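Local coordinates for arginine kinase (PDB 4RF7), which catalyses the reversible transfer of a phosphoryl group from ATP to L-arginine, giving phosphoarginine and ADP, as a two-repeat monomeric phosphagen kinase, at residues T130-A135 against T284-S289; V486-K491 against L616-T621. All coordinates share one frame; numbering follows the deposited sequence.

Interaction 1: residues T130-A135 against T284-S289. With ARG (arginine), chain H.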
loop_
_atom_site.group_PDB
_atom_site.type_symbol
_atom_site.label_atom_id
_atom_site.label_comp_id
_atom_site.label_asym_id
_atom_site.label_seq_id
_atom_site.Cartn_x
_atom_site.Cartn_y
_atom_site.Cartn_z
ATOM N N THR A 130 -1.419 0.655 8.648
ATOM C CA THR A 130 -1.355 1.069 10.048
ATOM C C THR A 130 -0.982 2.552 10.120
ATOM O O THR A 130 -0.182 3.038 9.316
ATOM C CB THR A 130 -0.312 0.236 10.814
ATOM O OG1 THR A 130 -0.679 -1.150 10.782
ATOM C CG2 THR A 130 -0.206 0.686 12.261
ATOM N N ARG A 131 -1.558 3.274 11.077
ATOM C CA ARG A 131 -1.336 4.713 11.177
ATOM C C ARG A 131 -1.421 5.184 12.625
ATOM O O ARG A 131 -2.346 4.812 13.356
ATOM C CB ARG A 131 -2.370 5.451 10.323
ATOM C CG ARG A 131 -2.261 6.974 10.338
ATOM C CD ARG A 131 -3.458 7.584 9.619
ATOM N NE ARG A 131 -3.315 9.022 9.408
ATOM C CZ ARG A 131 -3.790 9.953 10.231
ATOM N NH1 ARG A 131 -3.611 11.235 9.951
ATOM N NH2 ARG A 131 -4.447 9.604 11.331
ATOM N N ILE A 132 -0.451 5.995 13.043
ATOM C CA ILE A 132 -0.498 6.611 14.365
ATOM C C ILE A 132 -0.213 8.108 14.277
ATOM O O ILE A 132 0.833 8.527 13.771
ATOM C CB ILE A 132 0.496 5.972 15.353
ATOM C CG1 ILE A 132 0.280 4.460 15.443
ATOM C CG2 ILE A 132 0.341 6.600 16.734
ATOM C CD1 ILE A 132 1.314 3.741 16.299
ATOM N N ARG A 133 -1.153 8.904 14.777
ATOM C CA ARG A 133 -1.037 10.356 14.765
ATOM C C ARG A 133 -1.042 10.886 16.193
ATOM O O ARG A 133 -1.762 10.363 17.041
ATOM C CB ARG A 133 -2.219 10.951 14.000
ATOM C CG ARG A 133 -2.367 12.459 14.116
ATOM C CD ARG A 133 -3.813 12.829 14.386
ATOM N NE ARG A 133 -4.067 13.105 15.798
ATOM C CZ ARG A 133 -5.275 13.288 16.323
ATOM N NH1 ARG A 133 -5.403 13.537 17.621
ATOM N NH2 ARG A 133 -6.358 13.217 15.560
ATOM N N VAL A 134 -0.229 11.908 16.463
ATOM C CA VAL A 134 -0.332 12.658 17.718
ATOM C C VAL A 134 -0.354 14.163 17.449
ATOM O O VAL A 134 0.245 14.640 16.482
ATOM C CB VAL A 134 0.811 12.328 18.718
ATOM C CG1 VAL A 134 0.682 10.904 19.246
ATOM C CG2 VAL A 134 2.176 12.545 18.074
ATOM N N ALA A 135 -1.062 14.902 18.301
ATOM C CA ALA A 135 -1.063 16.361 18.250
ATOM C C ALA A 135 -0.246 16.886 19.429
ATOM O O ALA A 135 -0.377 16.384 20.548
ATOM C CB ALA A 135 -2.482 16.897 18.307
ATOM N N THR A 284 -3.416 12.036 25.261
ATOM C CA THR A 284 -2.424 11.437 24.378
ATOM C C THR A 284 -2.278 12.256 23.101
ATOM O O THR A 284 -1.234 12.220 22.446
ATOM C CB THR A 284 -2.810 9.996 23.995
ATOM O OG1 THR A 284 -4.071 10.002 23.312
ATOM C CG2 THR A 284 -2.908 9.122 25.227
ATOM N N GLY A 285 -3.336 12.978 22.743
ATOM C CA GLY A 285 -3.392 13.666 21.465
ATOM C C GLY A 285 -3.394 12.684 20.307
ATOM O O GLY A 285 -3.162 13.065 19.152
ATOM N N MET A 286 -3.687 11.422 20.615
ATOM C CA MET A 286 -3.440 10.325 19.679
ATOM C C MET A 286 -4.673 9.805 18.938
ATOM O O MET A 286 -5.764 9.695 19.506
ATOM C CB MET A 286 -2.740 9.168 20.402
ATOM C CG MET A 286 -2.517 7.932 19.532
ATOM S SD MET A 286 -1.534 6.651 20.340
ATOM C CE MET A 286 0.076 7.448 20.387
ATOM N N ARG A 287 -4.485 9.514 17.654
ATOM C CA ARG A 287 -5.395 8.653 16.914
ATOM C C ARG A 287 -4.585 7.512 16.307
ATOM O O ARG A 287 -3.849 7.709 15.336
ATOM C CB ARG A 287 -6.134 9.411 15.807
ATOM C CG ARG A 287 -7.131 8.525 15.057
ATOM C CD ARG A 287 -7.885 9.259 13.959
ATOM N NE ARG A 287 -8.940 8.418 13.395
ATOM C CZ ARG A 287 -8.765 7.570 12.385
ATOM N NH1 ARG A 287 -9.782 6.844 11.942
ATOM N NH2 ARG A 287 -7.574 7.444 11.817
ATOM N N ALA A 288 -4.703 6.325 16.892
ATOM C CA ALA A 288 -4.060 5.134 16.341
ATOM C C ALA A 288 -5.086 4.358 15.525
ATOM O O ALA A 288 -6.218 4.168 15.977
ATOM C CB ALA A 288 -3.503 4.261 17.449
ATOM N N SER A 289 -4.700 3.907 14.333
ATOM C CA SER A 289 -5.650 3.223 13.457
ATOM C C SER A 289 -5.050 2.121 12.582
ATOM O O SER A 289 -3.861 2.144 12.242
ATOM C CB SER A 289 -6.394 4.230 12.580
ATOM O OG SER A 289 -5.501 4.936 11.742
HETATM N N ARG H . -6.726 10.707 7.216
HETATM C CA ARG H . -7.190 9.354 6.929
HETATM C C ARG H . -8.173 8.883 7.996
HETATM O O ARG H . -9.381 9.114 7.899
HETATM C CB ARG H . -6.002 8.391 6.843
HETATM C CG ARG H . -6.358 6.995 6.357
HETATM C CD ARG H . -5.194 6.032 6.511
HETATM N NE ARG H . -5.358 5.143 7.659
HETATM C CZ ARG H . -4.891 3.900 7.705
HETATM N NH1 ARG H . -4.234 3.408 6.670
HETATM N NH2 ARG H . -5.082 3.148 8.782
HETATM O OXT ARG H . -7.788 8.267 8.989
HETATM O O HOH W 1 -4.641 7.284 12.671
#

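Interaction 2: residues V486-K491 against L616-T621. With ARG (arginine), chain I; ACT (acetate ion), chain C.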
loop_
_atom_site.group_PDB
_atom_site.type_symbol
_atom_site.label_atom_id
_atom_site.label_comp_id
_atom_site.label_asym_id
_atom_site.label_seq_id
_atom_site.Cartn_x
_atom_site.Cartn_y
_atom_site.Cartn_z
ATOM N N VAL A 486 10.988 -13.300 -20.720
ATOM C CA VAL A 486 11.193 -14.357 -19.734
ATOM C C VAL A 486 10.654 -13.908 -18.381
ATOM O O VAL A 486 10.854 -12.763 -17.966
ATOM C CB VAL A 486 12.676 -14.792 -19.604
ATOM C CG1 VAL A 486 13.095 -15.652 -20.785
ATOM C CG2 VAL A 486 13.589 -13.580 -19.466
ATOM N N ALA A 487 9.940 -14.806 -17.712
ATOM C CA ALA A 487 9.509 -14.564 -16.342
ATOM C C ALA A 487 10.551 -15.174 -15.409
ATOM O O ALA A 487 11.051 -16.275 -15.656
ATOM C CB ALA A 487 8.141 -15.171 -16.092
ATOM N N ARG A 488 10.896 -14.448 -14.351
ATOM C CA ARG A 488 11.880 -14.920 -13.386
ATOM C C ARG A 488 11.474 -14.502 -11.984
ATOM O O ARG A 488 10.778 -13.496 -11.801
ATOM C CB ARG A 488 13.266 -14.350 -13.704
ATOM C CG ARG A 488 13.918 -14.866 -14.982
ATOM C CD ARG A 488 14.292 -16.335 -14.870
ATOM N NE ARG A 488 15.073 -16.791 -16.018
ATOM C CZ ARG A 488 14.549 -17.343 -17.107
ATOM N NH1 ARG A 488 13.237 -17.518 -17.199
ATOM N NH2 ARG A 488 15.338 -17.728 -18.100
ATOM N N ASN A 489 11.915 -15.267 -10.994
ATOM C CA ASN A 489 11.700 -14.883 -9.610
ATOM C C ASN A 489 13.013 -14.907 -8.835
ATOM O O ASN A 489 13.846 -15.787 -9.051
ATOM C CB ASN A 489 10.639 -15.772 -8.965
ATOM C CG ASN A 489 9.249 -15.485 -9.499
ATOM O OD1 ASN A 489 8.581 -14.551 -9.051
ATOM N ND2 ASN A 489 8.811 -16.281 -10.472
ATOM N N VAL A 490 13.205 -13.925 -7.956
ATOM C CA VAL A 490 14.480 -13.763 -7.256
ATOM C C VAL A 490 14.697 -14.842 -6.196
ATOM O O VAL A 490 13.808 -15.124 -5.389
ATOM C CB VAL A 490 14.603 -12.368 -6.627
ATOM C CG1 VAL A 490 15.954 -12.205 -5.935
ATOM C CG2 VAL A 490 14.425 -11.298 -7.690
ATOM N N LYS A 491 15.884 -15.446 -6.205
ATOM C CA LYS A 491 16.211 -16.505 -5.253
ATOM C C LYS A 491 16.253 -15.970 -3.818
ATOM O O LYS A 491 16.657 -14.829 -3.586
ATOM C CB LYS A 491 17.557 -17.145 -5.610
ATOM C CG LYS A 491 17.850 -18.416 -4.823
ATOM C CD LYS A 491 19.201 -19.024 -5.176
ATOM C CE LYS A 491 19.420 -20.280 -4.353
ATOM N NZ LYS A 491 20.816 -20.779 -4.424
ATOM N N LEU A 616 21.844 -11.461 -8.322
ATOM C CA LEU A 616 20.735 -11.765 -7.417
ATOM C C LEU A 616 20.444 -13.262 -7.261
ATOM O O LEU A 616 20.164 -13.738 -6.158
ATOM C CB LEU A 616 19.469 -11.037 -7.873
ATOM C CG LEU A 616 19.576 -9.518 -8.014
ATOM C CD1 LEU A 616 18.239 -8.903 -8.397
ATOM C CD2 LEU A 616 20.089 -8.905 -6.731
ATOM N N GLY A 617 20.502 -14.000 -8.365
ATOM C CA GLY A 617 20.106 -15.398 -8.354
ATOM C C GLY A 617 18.616 -15.537 -8.620
ATOM O O GLY A 617 17.833 -14.648 -8.269
ATOM N N PHE A 618 18.231 -16.651 -9.239
ATOM C CA PHE A 618 16.838 -16.931 -9.572
ATOM C C PHE A 618 16.352 -18.202 -8.879
ATOM O O PHE A 618 17.150 -19.100 -8.583
ATOM C CB PHE A 618 16.685 -17.120 -11.085
ATOM C CG PHE A 618 16.958 -15.882 -11.892
ATOM C CD1 PHE A 618 16.584 -14.628 -11.429
ATOM C CD2 PHE A 618 17.588 -15.978 -13.126
ATOM C CE1 PHE A 618 16.837 -13.488 -12.184
ATOM C CE2 PHE A 618 17.842 -14.845 -13.885
ATOM C CZ PHE A 618 17.468 -13.599 -13.411
ATOM N N GLN A 619 15.045 -18.287 -8.633
ATOM C CA GLN A 619 14.454 -19.517 -8.110
ATOM C C GLN A 619 14.377 -20.547 -9.231
ATOM O O GLN A 619 13.890 -20.247 -10.326
ATOM C CB GLN A 619 13.069 -19.244 -7.518
ATOM C CG GLN A 619 13.084 -18.169 -6.434
ATOM C CD GLN A 619 11.745 -18.001 -5.742
ATOM O OE1 GLN A 619 10.995 -18.964 -5.570
ATOM N NE2 GLN A 619 11.438 -16.771 -5.340
ATOM N N HIS A 620 14.857 -21.758 -8.960
ATOM C CA HIS A 620 15.092 -22.730 -10.021
ATOM C C HIS A 620 15.204 -24.145 -9.455
ATOM O O HIS A 620 15.738 -24.338 -8.365
ATOM C CB HIS A 620 16.389 -22.355 -10.744
ATOM C CG HIS A 620 16.729 -23.239 -11.897
ATOM N ND1 HIS A 620 17.457 -24.406 -11.759
ATOM C CD2 HIS A 620 16.472 -23.118 -13.224
ATOM C CE1 HIS A 620 17.616 -24.964 -12.945
ATOM N NE2 HIS A 620 17.031 -24.207 -13.847
ATOM N N THR A 621 14.684 -25.132 -10.186
ATOM C CA THR A 621 14.902 -26.540 -9.837
ATOM C C THR A 621 15.220 -27.340 -11.093
ATOM O O THR A 621 14.896 -26.904 -12.201
ATOM C CB THR A 621 13.683 -27.188 -9.118
ATOM O OG1 THR A 621 12.596 -27.329 -10.040
ATOM C CG2 THR A 621 13.242 -26.366 -7.913
HETATM N N ARG I . 22.725 -20.888 -9.934
HETATM C CA ARG I . 22.534 -20.097 -8.725
HETATM C C ARG I . 21.760 -20.864 -7.658
HETATM O O ARG I . 21.842 -20.560 -6.469
HETATM C CB ARG I . 21.803 -18.796 -9.039
HETATM C CG ARG I . 20.311 -18.973 -9.200
HETATM C CD ARG I . 19.884 -18.918 -10.650
HETATM N NE ARG I . 20.349 -20.060 -11.426
HETATM C CZ ARG I . 20.325 -20.114 -12.753
HETATM N NH1 ARG I . 20.766 -21.190 -13.385
HETATM N NH2 ARG I . 19.860 -19.087 -13.447
HETATM O OXT ARG I . 21.025 -21.803 -7.956
HETATM C C ACT C . 19.535 -26.529 -15.645
HETATM O O ACT C . 18.444 -26.055 -16.025
HETATM O OXT ACT C . 19.507 -27.178 -14.575
HETATM C CH3 ACT C . 20.797 -26.331 -16.429
HETATM O O HOH W 2 12.544 -18.019 -11.350
#

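Interaction 1: residues T130-A135 against T284-S289
Arg131 and Ser289 form one rung of a central antiparallel pair in the eight-stranded sheet of a phosphagen kinase catalytic domain, within the predicted ATP-binding residues. The axes of segments 130-135 and 286-289 are antiparallel at 177° and approach to 4.6 Å. At this rung Ser289 N donates to Arg131 O at 2.7 Å, and Arg133 and Arg287 form the next hydrogen-bonded pair. The intervening Ile132 and Ala288 turn to the other face, where Met286 CE lies 3.7 Å from Val134 CG1 and also meets Ile132 CG2; helix 246-264 packs against Ile132 there.

The face bearing Arg131, Arg133 and Arg287 is consistent with a site for the phosphates of ATP. With CG anti to the backbone N (chi1 180°) and the chain extended to NE, Arg131 carries its guanidinium out beside that of Arg287, the two planes 57° apart. The NH2 atoms of Arg131 and Arg287 approach to 3.8 Å. A water bridges the group, accepting from Arg131 NH2 in the guanidinium plane at 2.7 Å and donating to Arg287 O and Ser289 OG. Arg287 is also held by a salt bridge to Asp333. A bound arginine lies alongside, its OXT 3.0 Å from Arg287 NH2.

Arg133 instead bends at chi2 and chi3, bringing its guanidinium back over the neighbouring strand, with Arg287 CB over one face; Asn281 is a further partner of NH1. Gly285 O accepts Arg133 NH1 at 2.8 Å and Ala135 N at 2.9 Å, from opposite faces of its carbonyl plane.

Interaction 2: residues V486-K491 against L616-T621
Arg488 and Phe618 meet where the end of a central strand of the second catalytic domain's antiparallel sheet passes the turn that follows helix 598-616. The aliphatic part of the arginine makes a CH-pi contact: CD stands 4.0 Å from the centroid of the Phe618 ring, 21° off its normal. The guanidinium is turned 80° from the ring plane and directs its edge toward Phe618 CD2. The bend at chi2 (-68°) folds the chain across the ring.

Beyond the ring, the backbones are joined by a single bridge between Val490 and Phe618, on crossing rather than aligned paths. Gln619 N donates to Asn489 O at 2.8 Å, and Lys491 N donates to Gly617 O at 2.9 Å, nearly straight at the hydrogen but from above the carbonyl plane. The extended Gln619 side chain returns to the opposing segment, where NE2 donates to Val490 O at 2.9 Å from above the carbonyl plane, the oxygen lying near the plane of the Gln619 amide. Gly617, the first residue to leave the helix, has a positive phi, and its C lies 3.6 Å from Lys491 CB. On the flank, Val490 CG1 touches Leu616 CB, and both side chains reach Val511 of helix 501-516.

Within its own segment Arg488 NH1 bonds to Ala487 O. Further out, the side-chain amide of Asn489 is held through ND2 by Leu627 O and Asp585 OD1, and through OD1 by Gln586 N. Val609 and Ile612 of helix 598-616 pack against Phe618. A bound arginine, its exact placement doubtful, hydrogen-bonds to Asp613 and Tyr626. Arg488 NH1 also reaches Thr636 O, while its NH2 forms a salt bridge with Glu696 OE2.

The two contacts lie in different repeats of one chain, interaction 1 in residues 4-369 and interaction 2 in 370-718, and come in series: the first closes before the second opens. Their centres are 41 Å apart, their nearest atoms about 25 Å, on opposite sides of the chain's centre. Each repeat has its own eight-stranded antiparallel sheet with the same strand order, and strands 127-136 and 479-488 hold the same place in it. This equivalent strand pairs with its neighbour 286-293 at the predicted nucleotide site in interaction 1; in interaction 2 its exit meets the turn after helix 598-616, away from the predicted binding residues. The two do not touch directly.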